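Local coordinates for protein exocyst complex component EXO70 (Saccharomyces cerevisiae, PDB 2B1E) that serves as a subunit of the exocyst complex, which tethers secretory vesicles to sites of exocytosis, and plays a role in assembling that complex, at residues Q85-F90 and D128-N133; S208-L213 and G262-N267; K226-N231 and F247-S252; G332-I337 and V366-F371. All blocks are in the same frame, centred on the assembly; numbering follows the deposited sequence.

In the fold
All four contacts lie along an elongated, mainly helical rod without strands. Contacts 1, 3 and 4 are buried, whereas contact 2 is a surface contact. Contacts 2 and 3 share helix 209-233, and contact 3 is nested within the length of chain that contact 2 closes; their centres are about 23 Å apart. Contacts 3 and 4 touch through Phe247 and Ala333, while contact 1, toward the N-terminal end, has its centre about 57 Å from that of contact 4. Chemistry follows position: rings, leucines and an arginine in contact 1, a carboxylate and a bridging water in contact 2, a ring and a leucine in contact 3, sulfur and leucines in contact 4.

Contact 1. Residues Q85-F90 and D128-N133; sequences QLRVYF and DYFHGN
Leu86 and Arg87 of helix 66-94 meet the rings of Tyr129 and Phe130 on helix 117-132, a roughly antiparallel pair of helices in the rod of Exo70, their N-to-C directions 142° apart. The two aromatic neighbours are set differently. Tyr129 offers a face: the CD1 methyl of Leu86 sits over it in a CH-pi contact, 4.0 Å from the ring centroid. Phe130 is approached obliquely, with its CE2 3.9 Å from Leu86 CB and its CZ 3.9 Å from Arg87 CG.

Because the Arg87 chain runs extended from CG to NE, crossing Phe130 at about a right angle, its guanidinium reaches the ring, with Arg87 NH2 3.8 Å from Phe130 CE1. The guanidinium is tilted only 27° from the Phe130 ring, whose CZ lies over one of its faces, and NH2 continues into a salt bridge with Glu135. Replacing Arg87 with an alanine would probably strip cover from the Phe130 ring and leave Glu135 without its charged mate. Ile139 of helix 136-155 also packs on Phe130, and Tyr129 OH is hydrogen-bonded to Glu83. Between the two aromatic rings, Tyr129 CD2 hangs 3.7 Å above the centre of the Phe130 ring.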
# COMPACT_ATOMS: atom_id res chain seq x y z
N GLN A 85 -21.35 -28.50 40.85
CA GLN A 85 -20.78 -27.40 41.63
C GLN A 85 -19.39 -27.04 41.11
O GLN A 85 -18.99 -25.87 41.12
CB GLN A 85 -20.71 -27.81 43.11
CG GLN A 85 -20.01 -26.81 44.01
CD GLN A 85 -20.59 -25.41 43.92
OE1 GLN A 85 -21.81 -25.22 44.00
NE2 GLN A 85 -19.71 -24.42 43.76
N LEU A 86 -18.65 -28.06 40.66
CA LEU A 86 -17.33 -27.85 40.10
C LEU A 86 -17.42 -27.01 38.84
O LEU A 86 -16.56 -26.18 38.57
CB LEU A 86 -16.66 -29.20 39.80
CG LEU A 86 -16.14 -29.90 41.06
CD1 LEU A 86 -15.73 -31.32 40.71
CD2 LEU A 86 -14.97 -29.11 41.63
N ARG A 87 -18.48 -27.23 38.06
CA ARG A 87 -18.68 -26.47 36.84
C ARG A 87 -19.04 -25.03 37.16
O ARG A 87 -18.53 -24.11 36.52
CB ARG A 87 -19.77 -27.10 35.98
CG ARG A 87 -19.40 -28.44 35.40
CD ARG A 87 -20.47 -28.97 34.45
NE ARG A 87 -20.30 -30.40 34.29
CZ ARG A 87 -20.98 -31.31 34.98
NH1 ARG A 87 -21.89 -30.93 35.88
NH2 ARG A 87 -20.72 -32.60 34.81
N VAL A 88 -19.93 -24.83 38.12
CA VAL A 88 -20.34 -23.49 38.53
C VAL A 88 -19.10 -22.70 38.97
O VAL A 88 -18.88 -21.55 38.60
CB VAL A 88 -21.34 -23.53 39.73
CG1 VAL A 88 -21.57 -22.12 40.27
CG2 VAL A 88 -22.65 -24.14 39.28
N TYR A 89 -18.28 -23.36 39.78
CA TYR A 89 -17.06 -22.77 40.32
C TYR A 89 -16.08 -22.42 39.19
O TYR A 89 -15.42 -21.38 39.21
CB TYR A 89 -16.40 -23.75 41.29
CG TYR A 89 -15.37 -23.14 42.20
CD1 TYR A 89 -15.75 -22.47 43.36
CD2 TYR A 89 -14.01 -23.26 41.93
CE1 TYR A 89 -14.80 -21.94 44.23
CE2 TYR A 89 -13.06 -22.75 42.79
CZ TYR A 89 -13.46 -22.09 43.94
OH TYR A 89 -12.52 -21.61 44.81
N PHE A 90 -15.97 -23.33 38.22
CA PHE A 90 -15.10 -23.17 37.06
C PHE A 90 -15.52 -21.93 36.26
O PHE A 90 -14.70 -21.06 35.95
CB PHE A 90 -15.21 -24.43 36.18
CG PHE A 90 -14.25 -24.47 35.01
CD1 PHE A 90 -12.89 -24.73 35.19
CD2 PHE A 90 -14.73 -24.33 33.70
CE1 PHE A 90 -12.03 -24.86 34.09
CE2 PHE A 90 -13.87 -24.46 32.60
CZ PHE A 90 -12.52 -24.72 32.80
N ASP A 128 -8.47 -31.00 34.46
CA ASP A 128 -7.90 -32.33 34.65
C ASP A 128 -8.91 -33.26 35.29
O ASP A 128 -9.02 -34.43 34.93
CB ASP A 128 -6.64 -32.27 35.51
CG ASP A 128 -5.42 -31.81 34.72
OD1 ASP A 128 -5.23 -32.29 33.58
OD2 ASP A 128 -4.64 -31.00 35.25
N TYR A 129 -9.66 -32.74 36.26
CA TYR A 129 -10.68 -33.57 36.90
C TYR A 129 -11.66 -34.10 35.84
O TYR A 129 -11.92 -35.31 35.75
CB TYR A 129 -11.48 -32.76 37.92
CG TYR A 129 -12.62 -33.56 38.53
CD1 TYR A 129 -12.41 -34.39 39.63
CD2 TYR A 129 -13.89 -33.55 37.93
CE1 TYR A 129 -13.45 -35.19 40.14
CE2 TYR A 129 -14.91 -34.33 38.42
CZ TYR A 129 -14.69 -35.15 39.52
OH TYR A 129 -15.72 -35.93 39.98
N PHE A 130 -12.21 -33.21 35.02
CA PHE A 130 -13.18 -33.65 34.03
C PHE A 130 -12.59 -34.43 32.86
O PHE A 130 -13.28 -35.28 32.27
CB PHE A 130 -14.02 -32.47 33.55
CG PHE A 130 -15.07 -32.06 34.55
CD1 PHE A 130 -16.12 -32.92 34.87
CD2 PHE A 130 -15.00 -30.82 35.19
CE1 PHE A 130 -17.08 -32.56 35.82
CE2 PHE A 130 -15.95 -30.46 36.13
CZ PHE A 130 -16.99 -31.33 36.45
N HIS A 131 -11.34 -34.16 32.51
CA HIS A 131 -10.72 -34.93 31.44
C HIS A 131 -10.50 -36.32 32.01
O HIS A 131 -10.57 -37.32 31.30
CB HIS A 131 -9.39 -34.30 31.01
CG HIS A 131 -9.55 -33.20 30.01
ND1 HIS A 131 -9.67 -33.45 28.66
CD2 HIS A 131 -9.69 -31.86 30.16
CE1 HIS A 131 -9.89 -32.31 28.02
NE2 HIS A 131 -9.90 -31.33 28.91
N GLY A 132 -10.28 -36.38 33.32
CA GLY A 132 -10.08 -37.66 33.98
C GLY A 132 -11.35 -38.48 34.13
O GLY A 132 -11.30 -39.70 34.30
N ASN A 133 -12.50 -37.81 34.07
CA ASN A 133 -13.79 -38.48 34.22
C ASN A 133 -14.65 -38.51 32.97
O ASN A 133 -15.87 -38.33 33.04
CB ASN A 133 -14.58 -37.85 35.36
CG ASN A 133 -14.14 -38.35 36.72
OD1 ASN A 133 -14.30 -39.53 37.04
ND2 ASN A 133 -13.57 -37.46 37.52

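Contact 2. Residues S208-L213 and G262-N267; sequences SKPHVL and GKELQN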
# COMPACT_ATOMS: atom_id res chain seq x y z
N SER A 208 -4.94 -31.50 22.50
CA SER A 208 -6.05 -30.61 22.18
C SER A 208 -5.77 -29.11 22.25
O SER A 208 -6.65 -28.30 21.92
CB SER A 208 -7.23 -30.94 23.09
OG SER A 208 -6.85 -30.84 24.45
N LYS A 209 -4.56 -28.72 22.66
CA LYS A 209 -4.23 -27.31 22.78
C LYS A 209 -4.55 -26.48 21.54
O LYS A 209 -5.31 -25.50 21.62
CB LYS A 209 -2.75 -27.13 23.14
CG LYS A 209 -2.43 -27.47 24.59
CD LYS A 209 -0.93 -27.42 24.86
CE LYS A 209 -0.37 -26.02 24.74
NZ LYS A 209 1.10 -25.99 24.97
N PRO A 210 -3.98 -26.83 20.37
CA PRO A 210 -4.31 -26.02 19.20
C PRO A 210 -5.80 -26.01 18.87
O PRO A 210 -6.32 -25.00 18.40
CB PRO A 210 -3.45 -26.64 18.09
CG PRO A 210 -3.21 -28.03 18.55
CD PRO A 210 -3.01 -27.89 20.03
N HIS A 211 -6.48 -27.11 19.14
CA HIS A 211 -7.91 -27.19 18.88
C HIS A 211 -8.68 -26.21 19.76
O HIS A 211 -9.53 -25.46 19.28
CB HIS A 211 -8.40 -28.62 19.11
CG HIS A 211 -9.87 -28.81 18.89
ND1 HIS A 211 -10.49 -28.49 17.70
CD2 HIS A 211 -10.84 -29.30 19.70
CE1 HIS A 211 -11.78 -28.77 17.79
NE2 HIS A 211 -12.02 -29.27 18.99
N VAL A 212 -8.36 -26.20 21.05
CA VAL A 212 -9.00 -25.31 22.01
C VAL A 212 -8.80 -23.86 21.58
O VAL A 212 -9.76 -23.11 21.47
CB VAL A 212 -8.41 -25.50 23.44
CG1 VAL A 212 -8.97 -24.46 24.39
CG2 VAL A 212 -8.75 -26.89 23.96
N LEU A 213 -7.55 -23.49 21.34
CA LEU A 213 -7.23 -22.13 20.92
C LEU A 213 -7.98 -21.77 19.63
O LEU A 213 -8.46 -20.65 19.48
CB LEU A 213 -5.72 -21.97 20.72
CG LEU A 213 -5.24 -20.56 20.34
CD1 LEU A 213 -5.58 -19.57 21.46
CD2 LEU A 213 -3.74 -20.58 20.08
N GLY A 262 1.61 -20.63 12.56
CA GLY A 262 1.92 -21.78 13.38
C GLY A 262 0.81 -22.07 14.37
O GLY A 262 1.05 -22.56 15.47
N LYS A 263 -0.42 -21.77 13.98
CA LYS A 263 -1.58 -22.00 14.83
C LYS A 263 -2.71 -22.66 14.06
O LYS A 263 -3.05 -22.25 12.96
CB LYS A 263 -2.06 -20.68 15.44
CG LYS A 263 -1.05 -20.01 16.35
CD LYS A 263 -0.76 -20.87 17.57
CE LYS A 263 0.30 -20.23 18.45
NZ LYS A 263 1.60 -20.05 17.75
N GLU A 264 -3.28 -23.70 14.65
CA GLU A 264 -4.39 -24.42 14.03
C GLU A 264 -5.56 -23.44 14.00
O GLU A 264 -5.87 -22.81 15.01
CB GLU A 264 -4.75 -25.64 14.88
CG GLU A 264 -5.71 -26.61 14.23
CD GLU A 264 -6.08 -27.76 15.15
OE1 GLU A 264 -6.90 -27.55 16.07
OE2 GLU A 264 -5.54 -28.87 14.97
N LEU A 265 -6.20 -23.29 12.84
CA LEU A 265 -7.33 -22.37 12.72
C LEU A 265 -8.28 -22.81 11.61
O LEU A 265 -7.88 -22.94 10.46
CB LEU A 265 -6.84 -20.95 12.45
CG LEU A 265 -7.92 -19.85 12.47
CD1 LEU A 265 -8.48 -19.71 13.88
CD2 LEU A 265 -7.32 -18.54 12.00
N GLN A 266 -9.54 -23.01 11.98
CA GLN A 266 -10.56 -23.43 11.02
C GLN A 266 -11.03 -22.29 10.12
O GLN A 266 -11.62 -22.54 9.07
CB GLN A 266 -11.75 -24.02 11.78
CG GLN A 266 -12.30 -23.12 12.88
CD GLN A 266 -13.54 -23.69 13.53
OE1 GLN A 266 -14.06 -23.13 14.50
NE2 GLN A 266 -14.03 -24.81 13.00
N ASN A 267 -10.77 -21.06 10.53
CA ASN A 267 -11.19 -19.88 9.78
C ASN A 267 -10.11 -19.26 8.89
O ASN A 267 -10.39 -18.32 8.15
CB ASN A 267 -11.67 -18.79 10.74
CG ASN A 267 -13.12 -18.94 11.10
OD1 ASN A 267 -13.65 -18.16 11.89
ND2 ASN A 267 -13.78 -19.95 10.53
O HOH W 1 -4.68 -22.86 17.44
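Glu264 reaches across from the loop joining helices 245-259 and 268-299 to Pro210 and His211, in the opening turn of helix 209-233. Its CG stands opposite the backbone nitrogen (chi1 -169°), and the chain stays straight at chi2, so the carboxylate is carried along the proline to the start of the helix. On the way Glu264 CB rests 3.6 Å from Pro210 CB. At the end Glu264 OE1 comes within 3.0 Å of His211 CA, a close approach to the backbone. Glu264 OE1 is also 3.1 Å from His211 N, but the angle is too poor for a hydrogen bond, so this is not a cap; a negative charge beside a helix N-terminus would still probably be favoured. His211 has CG anti to its own nitrogen (chi1 179°), which sets the ring with an edge near Glu264 OE1, the ring and carboxylate planes 72° apart, while His211 CB touches Glu264 OE1 at 3.6 Å.

The backbones are tied by a water that donates to Pro210 O at 2.9 Å and to Glu264 O at 2.7 Å. Beside it, the bend at chi2 brings CD of Lys263 across to Leu213 CD2, 3.9 Å away, and the bend at chi4 turns NZ back to a weak hydrogen bond with Gly262 O.

In the fold, Leu213 also packs on Glu194 and Lys195 of helix 180-201, and further along the loop Leu265 touches Ser218. The loop thus lies against the first turns of helix 209-233, with helix 180-201 alongside.

Contact 3. Residues K226-N231 and F247-S252; sequences KLFGAN and FELVES
Where Phe228 of helix 209-233 packs on Leu249 of helix 245-259, nearby Ser252 OG is held by hydrogen bonds with two hydroxyls, Thr184 OG1 and Tyr224 OH. Those partners sit on helices 180-201 and 209-233, so one buried serine joins three members of this helical bundle. The contact itself is that of an alpha-alpha hairpin: two helices consecutive in the chain, running roughly antiparallel and packed through one aromatic ring and one leucine.

Phe228 has CG anti to its backbone nitrogen (chi1 -174°), which swings the ring out toward the other helix even though its CB does not face that way. Phe228 CE1 leads, 3.8 Å from Leu249 CB and 4.1 Å from Leu249 CD2, the two side chains meeting at a slant. Leu249 itself points at helix 209-233, and its two methyls divide the work: CD2 goes to the ring, whereas Leu249 CD1 reaches Asn231 CB at 4.2 Å.

A leucine in place of Phe228 would probably leave a gap beside Leu249 and Cys274, since no ring edge would then extend between the helices. Cys274 belongs to helix 268-299 and Ile253, which also touches the ring, to helix 245-259; Met180 packs on Leu249 from helix 180-201. The ring takes the Leu249 carbonyl at its edge, in its own plane, with Phe228 CE1 3.5 Å from Leu249 O.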
# COMPACT_ATOMS: atom_id res chain seq x y z
N LYS A 226 -15.28 -10.22 8.55
CA LYS A 226 -16.52 -9.60 8.09
C LYS A 226 -16.37 -8.08 8.08
O LYS A 226 -16.73 -7.42 7.11
CB LYS A 226 -17.71 -10.00 8.96
CG LYS A 226 -19.00 -9.31 8.54
CD LYS A 226 -20.24 -9.99 9.10
CE LYS A 226 -21.49 -9.29 8.58
NZ LYS A 226 -22.74 -10.04 8.89
N LEU A 227 -15.85 -7.53 9.18
CA LEU A 227 -15.66 -6.09 9.30
C LEU A 227 -14.67 -5.65 8.22
O LEU A 227 -14.79 -4.57 7.65
CB LEU A 227 -15.11 -5.77 10.69
CG LEU A 227 -15.28 -4.35 11.25
CD1 LEU A 227 -14.60 -4.28 12.61
CD2 LEU A 227 -14.68 -3.32 10.32
N PHE A 228 -13.69 -6.51 7.95
CA PHE A 228 -12.66 -6.25 6.95
C PHE A 228 -13.28 -6.15 5.55
O PHE A 228 -12.91 -5.30 4.75
CB PHE A 228 -11.63 -7.38 6.95
CG PHE A 228 -10.45 -7.13 6.06
CD1 PHE A 228 -9.36 -6.38 6.50
CD2 PHE A 228 -10.41 -7.66 4.77
CE1 PHE A 228 -8.26 -6.15 5.67
CE2 PHE A 228 -9.32 -7.44 3.93
CZ PHE A 228 -8.24 -6.69 4.39
N GLY A 229 -14.23 -7.05 5.27
CA GLY A 229 -14.89 -7.05 3.98
C GLY A 229 -15.76 -5.82 3.83
O GLY A 229 -15.97 -5.34 2.72
N ALA A 230 -16.26 -5.32 4.95
CA ALA A 230 -17.11 -4.14 4.94
C ALA A 230 -16.32 -2.94 4.42
O ALA A 230 -16.77 -2.24 3.52
CB ALA A 230 -17.63 -3.85 6.34
N ASN A 231 -15.13 -2.72 4.98
CA ASN A 231 -14.30 -1.60 4.56
C ASN A 231 -13.80 -1.80 3.13
O ASN A 231 -13.68 -0.85 2.36
CB ASN A 231 -13.09 -1.43 5.49
CG ASN A 231 -13.50 -1.20 6.93
OD1 ASN A 231 -14.00 -2.10 7.60
ND2 ASN A 231 -13.29 0.02 7.42
N PHE A 247 -3.91 0.51 1.98
CA PHE A 247 -2.56 0.27 2.48
C PHE A 247 -2.60 -0.08 3.96
O PHE A 247 -1.82 -0.92 4.42
CB PHE A 247 -1.67 1.50 2.26
CG PHE A 247 -1.33 1.77 0.82
CD1 PHE A 247 -0.92 0.74 -0.02
CD2 PHE A 247 -1.38 3.07 0.32
CE1 PHE A 247 -0.56 1.00 -1.34
CE2 PHE A 247 -1.02 3.34 -1.00
CZ PHE A 247 -0.61 2.30 -1.83
N GLU A 248 -3.50 0.56 4.70
CA GLU A 248 -3.62 0.29 6.13
C GLU A 248 -4.35 -1.02 6.40
O GLU A 248 -4.15 -1.65 7.43
CB GLU A 248 -4.35 1.44 6.83
CG GLU A 248 -3.66 2.78 6.71
CD GLU A 248 -4.39 3.89 7.45
OE1 GLU A 248 -4.09 5.07 7.17
OE2 GLU A 248 -5.25 3.58 8.30
N LEU A 249 -5.20 -1.42 5.46
CA LEU A 249 -5.93 -2.67 5.60
C LEU A 249 -4.97 -3.82 5.33
O LEU A 249 -5.01 -4.85 6.01
CB LEU A 249 -7.10 -2.73 4.62
CG LEU A 249 -8.28 -1.79 4.92
CD1 LEU A 249 -9.31 -1.89 3.80
CD2 LEU A 249 -8.91 -2.18 6.26
N VAL A 250 -4.10 -3.65 4.34
CA VAL A 250 -3.12 -4.68 4.01
C VAL A 250 -2.26 -4.93 5.25
O VAL A 250 -1.95 -6.08 5.58
CB VAL A 250 -2.20 -4.23 2.84
CG1 VAL A 250 -1.03 -5.20 2.70
CG2 VAL A 250 -3.01 -4.18 1.54
N GLU A 251 -1.90 -3.85 5.94
CA GLU A 251 -1.09 -3.94 7.14
C GLU A 251 -1.84 -4.69 8.25
O GLU A 251 -1.25 -5.44 9.03
CB GLU A 251 -0.73 -2.54 7.63
CG GLU A 251 -0.01 -2.52 8.97
CD GLU A 251 0.10 -1.12 9.55
OE1 GLU A 251 0.51 -1.01 10.73
OE2 GLU A 251 -0.23 -0.14 8.84
N SER A 252 -3.15 -4.46 8.32
CA SER A 252 -3.99 -5.10 9.31
C SER A 252 -4.00 -6.61 9.12
O SER A 252 -3.61 -7.36 10.01
CB SER A 252 -5.42 -4.56 9.21
OG SER A 252 -6.24 -5.12 10.22

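Contact 4. Residues G332-I337 and V366-F371; sequences GAMDNI and VLLSCF
Met334 has CG anti to its carbonyl carbon, and this with the bend at chi2 (-58°) sets the sulfur across Leu367 and beside Leu368 of helix 364-391. Met334 CG is 3.9 Å from Leu368 CB, the two side chains crossing at about a right angle. CB and SD of Met334 both meet Leu367, Met334 SD sitting 3.5 Å from Leu367 CG, and Met334 SD also lies 3.6 Å from Leu368 N.

In Leu367, chi1 (-162°) carries CG toward the turn that follows helix 327-333 and chi2 (57°) points CD2 into it. Leu367 CD2 is packed 3.6 Å from Met334 CB and 3.5 Å from Ile337 O; its modelled 2.9 Å approach to Met334 O is shorter than a methyl and an oxygen normally allow, hence doubtful. Phe286 of helix 268-299 packs on both Met334 and Ile337, and Trp342 touches Leu367.

No hydrogen bond crosses between the two segments, so the turn is held against helix 364-391 by the fit of sulfur and methyl groups. The one polar cost is Ile337 O, buried here with no partner in the model and faced by a methyl group, which is likely to make its burial unfavourable.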
# COMPACT_ATOMS: atom_id res chain seq x y z
N GLY A 332 5.48 -1.91 -0.11
CA GLY A 332 4.97 -3.24 0.15
C GLY A 332 4.15 -3.73 -1.02
O GLY A 332 4.21 -4.90 -1.40
N ALA A 333 3.38 -2.82 -1.60
CA ALA A 333 2.52 -3.14 -2.73
C ALA A 333 3.32 -3.60 -3.95
O ALA A 333 2.80 -4.30 -4.81
CB ALA A 333 1.68 -1.92 -3.10
N MET A 334 4.59 -3.20 -4.01
CA MET A 334 5.44 -3.57 -5.14
C MET A 334 5.74 -5.07 -5.26
O MET A 334 6.29 -5.51 -6.27
CB MET A 334 6.76 -2.80 -5.09
CG MET A 334 6.63 -1.31 -5.39
SD MET A 334 5.90 -0.99 -7.02
CE MET A 334 4.18 -0.75 -6.55
N ASP A 335 5.38 -5.86 -4.26
CA ASP A 335 5.63 -7.30 -4.32
C ASP A 335 4.70 -7.97 -5.33
O ASP A 335 3.48 -7.90 -5.22
CB ASP A 335 5.43 -7.94 -2.94
CG ASP A 335 5.74 -9.43 -2.94
OD1 ASP A 335 5.02 -10.18 -3.63
OD2 ASP A 335 6.70 -9.85 -2.26
N ASN A 336 5.31 -8.63 -6.32
CA ASN A 336 4.57 -9.31 -7.37
C ASN A 336 3.52 -8.41 -8.01
O ASN A 336 2.31 -8.62 -7.86
CB ASN A 336 3.93 -10.59 -6.85
CG ASN A 336 4.92 -11.73 -6.73
OD1 ASN A 336 5.55 -12.13 -7.72
ND2 ASN A 336 5.08 -12.27 -5.53
N ILE A 337 4.00 -7.40 -8.71
CA ILE A 337 3.18 -6.43 -9.42
C ILE A 337 4.12 -5.76 -10.40
O ILE A 337 4.65 -4.68 -10.13
CB ILE A 337 2.57 -5.38 -8.47
CG1 ILE A 337 1.96 -4.23 -9.29
CG2 ILE A 337 3.63 -4.85 -7.53
CD1 ILE A 337 1.45 -3.08 -8.46
N VAL A 366 13.21 0.19 -6.68
CA VAL A 366 13.41 0.37 -8.11
C VAL A 366 12.06 0.30 -8.81
O VAL A 366 11.75 1.10 -9.69
CB VAL A 366 14.32 -0.74 -8.68
CG1 VAL A 366 14.44 -0.59 -10.19
CG2 VAL A 366 15.69 -0.68 -8.03
N LEU A 367 11.24 -0.66 -8.39
CA LEU A 367 9.92 -0.85 -8.96
C LEU A 367 9.04 0.37 -8.76
O LEU A 367 8.42 0.87 -9.70
CB LEU A 367 9.27 -2.08 -8.33
CG LEU A 367 8.10 -2.68 -9.10
CD1 LEU A 367 8.54 -3.04 -10.51
CD2 LEU A 367 7.61 -3.91 -8.36
N LEU A 368 8.99 0.87 -7.52
CA LEU A 368 8.18 2.03 -7.19
C LEU A 368 8.67 3.29 -7.90
O LEU A 368 7.87 4.15 -8.28
CB LEU A 368 8.17 2.26 -5.68
CG LEU A 368 7.32 3.43 -5.17
CD1 LEU A 368 5.87 3.21 -5.57
CD2 LEU A 368 7.45 3.54 -3.66
N SER A 369 9.99 3.41 -8.06
CA SER A 369 10.55 4.58 -8.75
C SER A 369 10.10 4.54 -10.20
O SER A 369 9.74 5.57 -10.76
CB SER A 369 12.08 4.57 -8.71
OG SER A 369 12.61 5.64 -9.48
N CYS A 370 10.13 3.35 -10.79
CA CYS A 370 9.72 3.17 -12.17
C CYS A 370 8.28 3.64 -12.34
O CYS A 370 7.95 4.34 -13.29
CB CYS A 370 9.86 1.71 -12.59
SG CYS A 370 9.71 1.43 -14.38
N PHE A 371 7.42 3.24 -11.40
CA PHE A 371 6.01 3.62 -11.44
C PHE A 371 5.84 5.14 -11.48
O PHE A 371 5.06 5.66 -12.27
CB PHE A 371 5.27 3.08 -10.22
CG PHE A 371 3.88 3.63 -10.07
CD1 PHE A 371 2.88 3.28 -10.97
CD2 PHE A 371 3.58 4.54 -9.06
CE1 PHE A 371 1.61 3.83 -10.88
CE2 PHE A 371 2.31 5.10 -8.96
CZ PHE A 371 1.32 4.74 -9.87